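Local coordinates for RagA protein (Porphyromonas gingivalis, PDB 6SLN) that probably imports nutrients, most likely oligopeptides, across the bacterial outer membrane as a beta-barrel receptor energised through TonB, at residues S472-P480 / G539-L547; W606-Y617 / D629-G640. One frame throughout, in Å; residues are numbered along the deposited sequence.

Contact 1 of 2, residues S472-P480 / G539-L547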
loop_
_atom_site.group_PDB
_atom_site.type_symbol
_atom_site.label_atom_id
_atom_site.label_comp_id
_atom_site.label_asym_id
_atom_site.label_seq_id
_atom_site.Cartn_x
_atom_site.Cartn_y
_atom_site.Cartn_z
ATOM N N SER A 472 -5.471 -2.214 9.153
ATOM C CA SER A 472 -6.274 -1.060 8.813
ATOM C C SER A 472 -6.398 -0.225 10.063
ATOM O O SER A 472 -6.681 -0.757 11.139
ATOM C CB SER A 472 -7.654 -1.477 8.301
ATOM O OG SER A 472 -8.332 -0.327 7.862
ATOM N N SER A 473 -6.186 1.070 9.925
ATOM C CA SER A 473 -6.167 1.944 11.081
ATOM C C SER A 473 -6.774 3.283 10.688
ATOM O O SER A 473 -6.508 3.799 9.597
ATOM C CB SER A 473 -4.731 2.096 11.614
ATOM O OG SER A 473 -4.516 3.385 12.161
ATOM N N LYS A 474 -7.595 3.843 11.577
ATOM C CA LYS A 474 -8.298 5.078 11.276
ATOM C C LYS A 474 -8.174 6.061 12.428
ATOM O O LYS A 474 -8.102 5.672 13.597
ATOM C CB LYS A 474 -9.792 4.818 10.979
ATOM C CG LYS A 474 -10.060 4.300 9.570
ATOM C CD LYS A 474 -11.529 4.320 9.255
ATOM C CE LYS A 474 -11.967 2.977 8.741
ATOM N NZ LYS A 474 -13.228 3.095 7.973
ATOM N N ARG A 475 -8.145 7.341 12.071
ATOM C CA ARG A 475 -8.374 8.455 12.991
ATOM C C ARG A 475 -9.714 9.075 12.593
ATOM O O ARG A 475 -9.801 9.772 11.578
ATOM C CB ARG A 475 -7.239 9.471 12.907
ATOM C CG ARG A 475 -6.718 9.906 14.233
ATOM C CD ARG A 475 -5.593 10.974 14.178
ATOM N NE ARG A 475 -4.390 10.554 13.446
ATOM C CZ ARG A 475 -3.552 9.580 13.805
ATOM N NH1 ARG A 475 -3.751 8.873 14.912
ATOM N NH2 ARG A 475 -2.504 9.305 13.034
ATOM N N MET A 476 -10.751 8.832 13.393
ATOM C CA MET A 476 -12.123 9.174 13.000
ATOM C C MET A 476 -12.327 10.687 12.897
ATOM O O MET A 476 -11.947 11.429 13.809
ATOM C CB MET A 476 -13.115 8.575 13.997
ATOM C CG MET A 476 -13.148 7.039 13.972
ATOM S SD MET A 476 -13.348 6.372 12.295
ATOM C CE MET A 476 -14.875 7.189 11.873
ATOM N N PRO A 477 -12.912 11.182 11.815
ATOM C CA PRO A 477 -13.196 12.618 11.733
ATOM C C PRO A 477 -14.250 13.024 12.754
ATOM O O PRO A 477 -14.958 12.192 13.320
ATOM C CB PRO A 477 -13.713 12.807 10.301
ATOM C CG PRO A 477 -14.276 11.485 9.952
ATOM C CD PRO A 477 -13.413 10.447 10.650
ATOM N N ASN A 478 -14.317 14.331 13.006
ATOM C CA ASN A 478 -15.384 14.951 13.789
ATOM C C ASN A 478 -15.394 14.508 15.237
ATOM O O ASN A 478 -16.379 14.719 15.936
ATOM C CB ASN A 478 -16.746 14.692 13.159
ATOM C CG ASN A 478 -16.790 15.168 11.763
ATOM O OD1 ASN A 478 -16.656 16.366 11.521
ATOM N ND2 ASN A 478 -16.914 14.241 10.811
ATOM N N ASN A 479 -14.322 13.892 15.692
ATOM C CA ASN A 479 -14.138 13.645 17.099
ATOM C C ASN A 479 -13.980 15.000 17.784
ATOM O O ASN A 479 -12.996 15.708 17.510
ATOM C CB ASN A 479 -12.922 12.744 17.297
ATOM C CG ASN A 479 -12.562 12.528 18.767
ATOM O OD1 ASN A 479 -13.245 13.007 19.677
ATOM N ND2 ASN A 479 -11.473 11.810 19.001
ATOM N N PRO A 480 -14.930 15.421 18.631
ATOM C CA PRO A 480 -14.791 16.721 19.319
ATOM C C PRO A 480 -13.600 16.787 20.258
ATOM O O PRO A 480 -13.179 17.890 20.628
ATOM C CB PRO A 480 -16.102 16.852 20.103
ATOM C CG PRO A 480 -16.512 15.407 20.383
ATOM C CD PRO A 480 -16.085 14.647 19.113
ATOM N N GLY A 539 -7.302 14.119 6.307
ATOM C CA GLY A 539 -8.149 15.232 5.967
ATOM C C GLY A 539 -9.534 14.847 5.528
ATOM O O GLY A 539 -10.210 15.671 4.897
ATOM N N PHE A 540 -9.961 13.612 5.812
ATOM C CA PHE A 540 -11.343 13.204 5.598
ATOM C C PHE A 540 -12.268 14.060 6.450
ATOM O O PHE A 540 -11.941 14.407 7.586
ATOM C CB PHE A 540 -11.520 11.730 5.969
ATOM C CG PHE A 540 -10.541 10.805 5.292
ATOM C CD1 PHE A 540 -10.595 10.601 3.919
ATOM C CD2 PHE A 540 -9.552 10.150 6.024
ATOM C CE1 PHE A 540 -9.698 9.751 3.286
ATOM C CE2 PHE A 540 -8.648 9.295 5.397
ATOM C CZ PHE A 540 -8.726 9.097 4.022
ATOM N N GLU A 541 -13.429 14.416 5.906
ATOM C CA GLU A 541 -14.412 15.175 6.674
ATOM C C GLU A 541 -15.664 14.369 6.942
ATOM O O GLU A 541 -16.636 14.906 7.485
ATOM C CB GLU A 541 -14.762 16.490 5.981
ATOM C CG GLU A 541 -13.715 17.543 6.212
ATOM C CD GLU A 541 -13.726 18.672 5.205
ATOM O OE1 GLU A 541 -12.648 19.258 4.962
ATOM O OE2 GLU A 541 -14.807 18.998 4.674
ATOM N N SER A 542 -15.652 13.080 6.624
ATOM C CA SER A 542 -16.850 12.292 6.863
ATOM C C SER A 542 -16.502 10.817 6.999
ATOM O O SER A 542 -15.690 10.270 6.239
ATOM C CB SER A 542 -17.881 12.488 5.748
ATOM O OG SER A 542 -18.726 11.352 5.599
ATOM N N ASP A 543 -17.166 10.203 7.978
ATOM C CA ASP A 543 -17.144 8.775 8.286
ATOM C C ASP A 543 -17.299 7.880 7.060
ATOM O O ASP A 543 -16.702 6.797 6.996
ATOM C CB ASP A 543 -18.298 8.506 9.256
ATOM C CG ASP A 543 -18.016 7.396 10.191
ATOM O OD1 ASP A 543 -17.173 6.536 9.844
ATOM O OD2 ASP A 543 -18.633 7.389 11.274
ATOM N N LYS A 544 -18.162 8.275 6.121
ATOM C CA LYS A 544 -18.602 7.443 5.007
ATOM C C LYS A 544 -17.723 7.575 3.786
ATOM O O LYS A 544 -17.886 6.794 2.847
ATOM C CB LYS A 544 -20.049 7.799 4.612
ATOM C CG LYS A 544 -21.136 7.023 5.380
ATOM C CD LYS A 544 -21.723 7.808 6.532
ATOM C CE LYS A 544 -22.383 9.103 6.048
ATOM N NZ LYS A 544 -22.468 10.155 7.112
ATOM N N LEU A 545 -16.818 8.550 3.772
ATOM C CA LEU A 545 -15.954 8.839 2.630
ATOM C C LEU A 545 -14.493 8.793 3.103
ATOM O O LEU A 545 -13.822 9.826 3.256
ATOM C CB LEU A 545 -16.326 10.180 2.028
ATOM C CG LEU A 545 -17.832 10.412 1.860
ATOM C CD1 LEU A 545 -18.166 11.898 1.792
ATOM C CD2 LEU A 545 -18.377 9.694 0.624
ATOM N N MET A 546 -13.994 7.575 3.332
ATOM C CA MET A 546 -12.688 7.385 3.949
ATOM C C MET A 546 -11.805 6.406 3.158
ATOM O O MET A 546 -10.929 5.749 3.730
ATOM C CB MET A 546 -12.850 6.925 5.401
ATOM C CG MET A 546 -13.304 8.019 6.331
ATOM S SD MET A 546 -13.101 7.588 8.059
ATOM C CE MET A 546 -11.347 7.873 8.241
ATOM N N LEU A 547 -12.009 6.293 1.847
ATOM C CA LEU A 547 -11.037 5.585 1.023
ATOM C C LEU A 547 -9.735 6.389 0.950
ATOM O O LEU A 547 -9.748 7.627 0.935
ATOM C CB LEU A 547 -11.591 5.346 -0.384
ATOM C CG LEU A 547 -12.840 4.464 -0.549
ATOM C CD1 LEU A 547 -13.176 4.277 -2.017
ATOM C CD2 LEU A 547 -12.682 3.118 0.144
#
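Met546 lays its methylthio end obliquely across the aliphatic part of Lys474, CE 3.7 Å from Lys474 CD, where two strands of a TonB-dependent receptor barrel run out into loops. Strand 456-475 and strand 515-540 are not neighbours in the barrel: strand 487-510 lies between them, and their ends meet beyond it. A bend at chi3 (78°) turns Met546 CE toward the lysine, while SD meets CD of the Pro477 ring, 3.9 Å away. Pro477 is held on its other carbons by backbone: CB rests against Phe540 O and CG lies 3.7 Å from Asp543 N. Beside it Met476, folded back at chi2 and chi3 (-51° and -57°), brings CE obliquely against the Asp543 carboxylate. Lys474 NZ stays 5.6 Å from Asp543 OD1, so any attraction there is probably only long-range. The receiving loop is shaped by a G1 beta bulge at Gly539 and Phe540, then by a type I turn from Ser542 to Leu545; within it Ser542 OG accepts from Lys544 N at 3.2 Å, an ST turn. Met546 CA lies over one face of the Phe540 ring, toward its rim, and the Met546 carbonyl oxygen takes a hydrogen bond from Arg489 of the intervening strand. Glu541 sends its carboxylate to Lys552 and also packs on Ala662 of the second subunit, placing this rim at an assembly interface. On the opposing segment a type II turn from Met476 to Asn479 presents Asn478, whose ND2 gives Glu541 O a weak but straight hydrogen bond of 3.4 Å.

Contact 2 of 2, residues W606-Y617 / D629-G640; sequences WFYSVGGMFDIY and DLRLKMSYGTTG
Tyr608 lies with one ring face over Thr638, whose OG1 sits 3.3 Å above the ring plane near its rim, and its hydroxyl reaches the edge of the Tyr636 ring, OH to CE2 3.7 Å. The two tyrosines cross at a slant on one face of an antiparallel strand pair of the transmembrane barrel. Thr638 OG1 stands between its own backbone N and carbonyl carbon (chi1 52°), from where it accepts a 2.9 Å bond from Tyr608 N in place of a backbone carbonyl. Val610, Phe614, Leu632 and Met634 continue the same face, which probably looks toward lipid; Phe614 CD2 meets Leu632 CD1 at 3.5 Å. Ser609, Met613, Lys633 and Ser635 point to the other face, inward to the plug: Met613 packs on Val98, and Lys633 pairs with Glu699. The Phe607 ring is turned so that one face takes the Thr639-Gly640 peptide, with Thr638 CB at its edge. Where strand 604-614 gives way to helix 616-621, Asp615 N-caps the helix by accepting from Asn618 N. Tyr617 spreads one ring face over the backbone N of Asp629, and its own N donates to Leu630 O at 3.3 Å. Arg631, its CD crossing Met613 at CE, forms a salt bridge within 629-640 to Asp629, which is poorly ordered. Ile616 CD1 is tucked against Leu632 CB at 3.5 Å.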
loop_
_atom_site.group_PDB
_atom_site.type_symbol
_atom_site.label_atom_id
_atom_site.label_comp_id
_atom_site.label_asym_id
_atom_site.label_seq_id
_atom_site.Cartn_x
_atom_site.Cartn_y
_atom_site.Cartn_z
ATOM N N TRP A 606 32.271 -24.514 9.831
ATOM C CA TRP A 606 32.166 -25.947 10.024
ATOM C C TRP A 606 31.922 -26.236 11.493
ATOM O O TRP A 606 32.496 -25.579 12.375
ATOM C CB TRP A 606 33.439 -26.654 9.555
ATOM C CG TRP A 606 33.571 -26.704 8.069
ATOM C CD1 TRP A 606 34.220 -25.806 7.271
ATOM C CD2 TRP A 606 33.033 -27.704 7.201
ATOM N NE1 TRP A 606 34.112 -26.185 5.957
ATOM C CE2 TRP A 606 33.389 -27.348 5.886
ATOM C CE3 TRP A 606 32.276 -28.864 7.409
ATOM C CZ2 TRP A 606 33.013 -28.108 4.781
ATOM C CZ3 TRP A 606 31.904 -29.618 6.309
ATOM C CH2 TRP A 606 32.277 -29.238 5.011
ATOM N N PHE A 607 31.063 -27.214 11.756
ATOM C CA PHE A 607 30.735 -27.586 13.122
ATOM C C PHE A 607 30.713 -29.099 13.231
ATOM O O PHE A 607 30.509 -29.818 12.250
ATOM C CB PHE A 607 29.395 -27.003 13.579
ATOM C CG PHE A 607 29.319 -25.516 13.467
ATOM C CD1 PHE A 607 29.908 -24.703 14.424
ATOM C CD2 PHE A 607 28.661 -24.925 12.398
ATOM C CE1 PHE A 607 29.835 -23.318 14.315
ATOM C CE2 PHE A 607 28.583 -23.541 12.287
ATOM C CZ PHE A 607 29.171 -22.735 13.240
ATOM N N TYR A 608 30.934 -29.572 14.448
ATOM C CA TYR A 608 31.014 -30.996 14.678
ATOM C C TYR A 608 30.520 -31.285 16.077
ATOM O O TYR A 608 30.455 -30.395 16.928
ATOM C CB TYR A 608 32.438 -31.521 14.542
ATOM C CG TYR A 608 33.374 -30.878 15.536
ATOM C CD1 TYR A 608 33.591 -31.439 16.794
ATOM C CD2 TYR A 608 34.031 -29.698 15.219
ATOM C CE1 TYR A 608 34.443 -30.844 17.703
ATOM C CE2 TYR A 608 34.894 -29.097 16.115
ATOM C CZ TYR A 608 35.094 -29.668 17.356
ATOM O OH TYR A 608 35.954 -29.050 18.238
ATOM N N SER A 609 30.218 -32.559 16.305
ATOM C CA SER A 609 29.855 -33.050 17.618
ATOM C C SER A 609 30.346 -34.477 17.734
ATOM O O SER A 609 30.431 -35.208 16.746
ATOM C CB SER A 609 28.344 -33.012 17.845
ATOM O OG SER A 609 27.792 -34.303 17.652
ATOM N N VAL A 610 30.657 -34.876 18.948
ATOM C CA VAL A 610 31.005 -36.253 19.234
ATOM C C VAL A 610 30.272 -36.631 20.502
ATOM O O VAL A 610 30.331 -35.898 21.495
ATOM C CB VAL A 610 32.525 -36.422 19.388
ATOM C CG1 VAL A 610 33.057 -35.324 20.278
ATOM C CG2 VAL A 610 32.859 -37.790 19.951
ATOM N N GLY A 611 29.548 -37.748 20.458
ATOM C CA GLY A 611 28.706 -38.144 21.560
ATOM C C GLY A 611 28.920 -39.604 21.918
ATOM O O GLY A 611 29.364 -40.413 21.104
ATOM N N GLY A 612 28.604 -39.917 23.170
ATOM C CA GLY A 612 28.697 -41.275 23.661
ATOM C C GLY A 612 27.603 -41.583 24.657
ATOM O O GLY A 612 27.291 -40.756 25.517
ATOM N N MET A 613 26.987 -42.756 24.527
ATOM C CA MET A 613 26.047 -43.275 25.514
ATOM C C MET A 613 26.499 -44.675 25.904
ATOM O O MET A 613 26.558 -45.568 25.052
ATOM C CB MET A 613 24.614 -43.302 24.967
ATOM C CG MET A 613 23.558 -43.757 25.983
ATOM S SD MET A 613 23.448 -45.552 26.273
ATOM C CE MET A 613 21.989 -45.948 25.314
ATOM N N PHE A 614 26.792 -44.872 27.189
ATOM C CA PHE A 614 27.276 -46.146 27.713
ATOM C C PHE A 614 26.226 -46.718 28.649
ATOM O O PHE A 614 25.880 -46.088 29.654
ATOM C CB PHE A 614 28.604 -45.965 28.443
ATOM C CG PHE A 614 29.590 -45.127 27.688
ATOM C CD1 PHE A 614 30.479 -45.713 26.800
ATOM C CD2 PHE A 614 29.622 -43.750 27.854
ATOM C CE1 PHE A 614 31.383 -44.949 26.104
ATOM C CE2 PHE A 614 30.523 -42.975 27.157
ATOM C CZ PHE A 614 31.407 -43.577 26.280
ATOM N N ASP A 615 25.730 -47.909 28.334
ATOM C CA ASP A 615 24.601 -48.480 29.066
ATOM C C ASP A 615 25.116 -49.310 30.235
ATOM O O ASP A 615 25.432 -50.493 30.085
ATOM C CB ASP A 615 23.725 -49.314 28.144
ATOM C CG ASP A 615 22.340 -49.502 28.702
ATOM O OD1 ASP A 615 22.227 -49.888 29.889
ATOM O OD2 ASP A 615 21.364 -49.234 27.968
ATOM N N ILE A 616 25.159 -48.698 31.416
ATOM C CA ILE A 616 25.796 -49.353 32.549
ATOM C C ILE A 616 24.920 -50.466 33.118
ATOM O O ILE A 616 25.442 -51.464 33.628
ATOM C CB ILE A 616 26.160 -48.287 33.597
ATOM C CG1 ILE A 616 27.312 -47.427 33.067
ATOM C CG2 ILE A 616 26.524 -48.913 34.928
ATOM C CD1 ILE A 616 27.470 -46.092 33.755
ATOM N N TYR A 617 23.593 -50.349 33.016
ATOM C CA TYR A 617 22.736 -51.369 33.621
ATOM C C TYR A 617 22.790 -52.682 32.850
ATOM O O TYR A 617 22.895 -53.754 33.458
ATOM C CB TYR A 617 21.289 -50.887 33.714
ATOM C CG TYR A 617 20.336 -51.935 34.278
ATOM C CD1 TYR A 617 20.353 -52.267 35.634
ATOM C CD2 TYR A 617 19.421 -52.589 33.457
ATOM C CE1 TYR A 617 19.481 -53.215 36.155
ATOM C CE2 TYR A 617 18.547 -53.541 33.972
ATOM C CZ TYR A 617 18.579 -53.847 35.320
ATOM O OH TYR A 617 17.709 -54.788 35.828
ATOM N N ASP A 629 17.060 -49.265 35.265
ATOM C CA ASP A 629 17.836 -48.787 34.129
ATOM C C ASP A 629 18.837 -47.748 34.613
ATOM O O ASP A 629 18.532 -46.948 35.499
ATOM C CB ASP A 629 16.957 -48.188 33.020
ATOM C CG ASP A 629 17.650 -48.218 31.656
ATOM O OD1 ASP A 629 18.806 -48.702 31.590
ATOM O OD2 ASP A 629 17.052 -47.758 30.656
ATOM N N LEU A 630 20.036 -47.789 34.038
ATOM C CA LEU A 630 21.055 -46.778 34.273
ATOM C C LEU A 630 21.770 -46.533 32.953
ATOM O O LEU A 630 22.162 -47.489 32.276
ATOM C CB LEU A 630 22.050 -47.221 35.353
ATOM C CG LEU A 630 22.600 -46.101 36.234
ATOM C CD1 LEU A 630 23.223 -46.682 37.470
ATOM C CD2 LEU A 630 23.618 -45.263 35.483
ATOM N N ARG A 631 21.918 -45.262 32.586
ATOM C CA ARG A 631 22.659 -44.889 31.391
ATOM C C ARG A 631 23.558 -43.698 31.696
ATOM O O ARG A 631 23.219 -42.816 32.492
ATOM C CB ARG A 631 21.730 -44.566 30.217
ATOM C CG ARG A 631 20.950 -45.759 29.694
ATOM C CD ARG A 631 20.120 -45.387 28.479
ATOM N NE ARG A 631 19.271 -44.220 28.721
ATOM C CZ ARG A 631 18.016 -44.284 29.148
ATOM N NH1 ARG A 631 17.459 -45.465 29.385
ATOM N NH2 ARG A 631 17.322 -43.169 29.341
ATOM N N LEU A 632 24.724 -43.703 31.057
ATOM C CA LEU A 632 25.729 -42.658 31.168
ATOM C C LEU A 632 25.954 -42.100 29.768
ATOM O O LEU A 632 26.053 -42.863 28.802
ATOM C CB LEU A 632 27.013 -43.234 31.790
ATOM C CG LEU A 632 28.284 -42.450 32.130
ATOM C CD1 LEU A 632 29.030 -42.056 30.878
ATOM C CD2 LEU A 632 27.965 -41.236 32.957
ATOM N N LYS A 633 25.996 -40.779 29.646
ATOM C CA LYS A 633 26.068 -40.155 28.334
ATOM C C LYS A 633 26.889 -38.881 28.420
ATOM O O LYS A 633 26.716 -38.089 29.351
ATOM C CB LYS A 633 24.663 -39.838 27.780
ATOM C CG LYS A 633 23.635 -39.448 28.841
ATOM C CD LYS A 633 22.198 -39.675 28.372
ATOM C CE LYS A 633 21.717 -38.571 27.428
ATOM N NZ LYS A 633 21.413 -37.273 28.110
ATOM N N MET A 634 27.780 -38.682 27.452
ATOM C CA MET A 634 28.445 -37.396 27.333
ATOM C C MET A 634 28.592 -36.999 25.872
ATOM O O MET A 634 28.704 -37.845 24.984
ATOM C CB MET A 634 29.806 -37.385 28.009
ATOM C CG MET A 634 30.798 -38.337 27.416
ATOM S SD MET A 634 32.054 -38.660 28.655
ATOM C CE MET A 634 31.149 -39.681 29.802
ATOM N N SER A 635 28.600 -35.686 25.647
ATOM C CA SER A 635 28.677 -35.086 24.330
ATOM C C SER A 635 29.717 -33.976 24.348
ATOM O O SER A 635 29.932 -33.313 25.368
ATOM C CB SER A 635 27.321 -34.500 23.909
ATOM O OG SER A 635 27.248 -33.105 24.201
ATOM N N TYR A 636 30.367 -33.782 23.213
ATOM C CA TYR A 636 31.091 -32.547 22.981
ATOM C C TYR A 636 30.894 -32.148 21.535
ATOM O O TYR A 636 30.935 -32.995 20.636
ATOM C CB TYR A 636 32.580 -32.654 23.268
ATOM C CG TYR A 636 33.237 -31.331 23.013
ATOM C CD1 TYR A 636 33.107 -30.292 23.925
ATOM C CD2 TYR A 636 33.936 -31.092 21.835
ATOM C CE1 TYR A 636 33.678 -29.061 23.687
ATOM C CE2 TYR A 636 34.508 -29.861 21.587
ATOM C CZ TYR A 636 34.371 -28.847 22.519
ATOM O OH TYR A 636 34.934 -27.613 22.295
ATOM N N GLY A 637 30.690 -30.861 21.310
ATOM C CA GLY A 637 30.428 -30.435 19.953
ATOM C C GLY A 637 30.386 -28.932 19.844
ATOM O O GLY A 637 30.327 -28.213 20.845
ATOM N N THR A 638 30.424 -28.472 18.597
ATOM C CA THR A 638 30.363 -27.063 18.259
ATOM C C THR A 638 29.088 -26.781 17.484
ATOM O O THR A 638 28.582 -27.634 16.745
ATOM C CB THR A 638 31.561 -26.629 17.418
ATOM O OG1 THR A 638 31.701 -27.512 16.297
ATOM C CG2 THR A 638 32.800 -26.686 18.255
ATOM N N THR A 639 28.577 -25.565 17.667
ATOM C CA THR A 639 27.327 -25.136 17.063
ATOM C C THR A 639 27.460 -23.664 16.722
ATOM O O THR A 639 28.159 -22.914 17.410
ATOM C CB THR A 639 26.135 -25.329 18.004
ATOM O OG1 THR A 639 26.347 -24.542 19.182
ATOM C CG2 THR A 639 25.942 -26.805 18.392
ATOM N N GLY A 640 26.786 -23.253 15.668
ATOM C CA GLY A 640 26.799 -21.869 15.266
ATOM C C GLY A 640 25.585 -21.118 15.777
ATOM O O GLY A 640 24.562 -21.707 16.130
#

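Contact 1 and contact 2 stand on opposite sides of the chain's centre, 64 Å between centres and about 36 Å between nearest atoms, so they do not touch. They differ in kind: contact 2 pairs neighbouring strands, whereas contact 1 packs the loop ends of strands with another strand between them. With the last strand ending in the periplasm, as in barrels of this family, the up-and-down order probably puts contact 1 at the extracellular rim and the helical end of contact 2 at the periplasmic side. Strands 456-475 and 515-540 of contact 1 also carry Ala460, His523 and Tyr525 of the bound phospholipid's pocket; in contact 2, the side chain of Trp606 is about 13 Å from the bound 1,2-distearoyl-sn-glycerophosphoethanolamine (3PE).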